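Putative peptide ABC-transport system periplasmic peptide-binding protein (Campylobacter jejuni, PDB 4OEV) binds nickel(II) outside the cytoplasm for an ABC-type importer, and belongs to a solute-binding family generally assigned to peptide transport. Local coordinates at residues A366-A369 and G370-D373. Residues are numbered along the deposited sequence; the frame is centred on the assembly and turned at random.
Sequences AKPA and GSFD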
ATOM      1  N   ALA A 366     -16.403  11.820   9.876  1.00 34.43           N
ATOM      2  CA  ALA A 366     -16.328  10.932   8.697  1.00 36.88           C
ATOM      3  C   ALA A 366     -16.531  11.787   7.455  1.00 37.69           C
ATOM      4  O   ALA A 366     -17.561  12.442   7.342  1.00 37.16           O
ATOM      5  CB  ALA A 366     -17.400   9.806   8.808  1.00 30.73           C
ATOM      6  N   LYS A 367     -15.528  11.834   6.573  1.00 41.57           N
ATOM      7  CA  LYS A 367     -15.593  12.613   5.323  1.00 43.23           C
ATOM      8  C   LYS A 367     -15.028  11.738   4.180  1.00 36.98           C
ATOM      9  O   LYS A 367     -14.276  10.804   4.443  1.00 35.05           O
ATOM     10  CB  LYS A 367     -14.784  13.915   5.449  1.00 45.27           C
ATOM     11  CG  LYS A 367     -15.263  14.886   6.552  1.00 46.66           C
ATOM     12  CD  LYS A 367     -16.573  15.566   6.218  1.00 51.09           C
ATOM     13  CE  LYS A 367     -17.046  16.462   7.355  1.00 53.77           C
ATOM     14  NZ  LYS A 367     -18.453  16.946   7.151  1.00 54.67           N
ATOM     15  N   PRO A 368     -15.367  12.045   2.918  1.00 37.20           N
ATOM     16  CA  PRO A 368     -14.936  11.198   1.784  1.00 37.78           C
ATOM     17  C   PRO A 368     -13.426  11.164   1.607  1.00 38.31           C
ATOM     18  O   PRO A 368     -12.819  12.224   1.668  1.00 38.93           O
ATOM     19  CB  PRO A 368     -15.581  11.877   0.570  1.00 41.45           C
ATOM     20  CG  PRO A 368     -16.696  12.668   1.121  1.00 42.31           C
ATOM     21  CD  PRO A 368     -16.232  13.144   2.472  1.00 38.02           C
ATOM     22  N   ALA A 369     -12.844   9.983   1.379  1.00 38.42           N
ATOM     23  CA  ALA A 369     -11.421   9.842   1.063  1.00 39.24           C
ATOM     24  C   ALA A 369     -11.020  10.899   0.061  1.00 36.42           C
ATOM     25  O   ALA A 369     -11.805  11.240  -0.812  1.00 37.19           O
ATOM     26  CB  ALA A 369     -11.113   8.438   0.500  1.00 37.29           C
ATOM     27  N   GLY A 370      -9.844  11.487   0.246  1.00 35.06           N
ATOM     28  CA  GLY A 370      -9.350  12.476  -0.708  1.00 37.78           C
ATOM     29  C   GLY A 370      -9.943  13.877  -0.552  1.00 39.23           C
ATOM     30  O   GLY A 370      -9.578  14.806  -1.276  1.00 41.86           O
ATOM     31  N   SER A 371     -10.840  14.072   0.404  1.00 36.68           N
ATOM     32  CA  SER A 371     -11.465  15.401   0.524  1.00 36.79           C
ATOM     33  C   SER A 371     -10.854  16.266   1.661  1.00 41.60           C
ATOM     34  O   SER A 371     -11.204  17.443   1.792  1.00 41.19           O
ATOM     35  CB  SER A 371     -12.978  15.273   0.726  1.00 41.06           C
ATOM     36  OG  SER A 371     -13.291  14.824   2.031  1.00 41.25           O
ATOM     37  N   PHE A 372      -9.947  15.685   2.449  1.00 39.39           N
ATOM     38  CA  PHE A 372      -9.270  16.391   3.544  1.00 38.78           C
ATOM     39  C   PHE A 372      -7.855  15.857   3.659  1.00 38.29           C
ATOM     40  O   PHE A 372      -7.528  14.777   3.154  1.00 38.03           O
ATOM     41  CB  PHE A 372     -10.033  16.249   4.901  1.00 34.88           C
ATOM     42  CG  PHE A 372     -10.167  14.825   5.391  1.00 35.58           C
ATOM     43  CD1 PHE A 372     -11.177  13.996   4.908  1.00 36.85           C
ATOM     44  CD2 PHE A 372      -9.283  14.306   6.328  1.00 31.94           C
ATOM     45  CE1 PHE A 372     -11.302  12.671   5.350  1.00 33.19           C
ATOM     46  CE2 PHE A 372      -9.397  12.973   6.774  1.00 30.30           C
ATOM     47  CZ  PHE A 372     -10.411  12.156   6.279  1.00 31.16           C
ATOM     48  N   ASP A 373      -7.011  16.629   4.330  1.00 37.23           N
ATOM     49  CA  ASP A 373      -5.589  16.305   4.471  1.00 34.77           C
ATOM     50  C   ASP A 373      -5.393  15.405   5.683  1.00 35.12           C
ATOM     51  O   ASP A 373      -5.583  15.837   6.831  1.00 36.34           O
ATOM     52  CB  ASP A 373      -4.780  17.609   4.599  1.00 33.94           C
ATOM     53  CG  ASP A 373      -3.286  17.387   4.607  1.00 33.44           C
ATOM     54  OD1 ASP A 373      -2.835  16.311   4.965  1.00 32.14           O
ATOM     55  OD2 ASP A 373      -2.546  18.319   4.315  1.00 37.13           O
TER
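Ser371 folds back on Pro368 and grips one carbonyl oxygen twice, a compact example of how a type II beta turn is reinforced by the side chain of its last residue. Along the backbone, Ser371 N donates to Pro368 O at 3.0 Å, the bond that closes the turn. The hydroxyl adds a second, Ser371 OG to Pro368 O at 2.7 Å, in the carbonyl plane and on a lone pair. With chi1 at 74°, Ser371 OG is flanked by the backbone N and C of its own residue and turned back toward Pro368, 3.4 Å from Pro368 CD. Gly370, with a phi of 80°, takes the third position of the turn, the usual place for glycine in type II. Next to the turn, the Phe372 ring presents an edge to the strand end: Lys367 O lies near the ring plane, 3.6 Å from Phe372 CE1, while Lys367 CB packs 3.6 Å from Phe372 CD1. The lysine chain then bends at chi2 and leads its amine away. The turn follows directly on strand 361-367, at the surface, where Lys367 hydrogen-bonds through its backbone to Ala337 and Ser339; the Phe372 ring meets that of Trp336 on strand 329-338 with planes at about 50°, and the loop continues to strand 379-384.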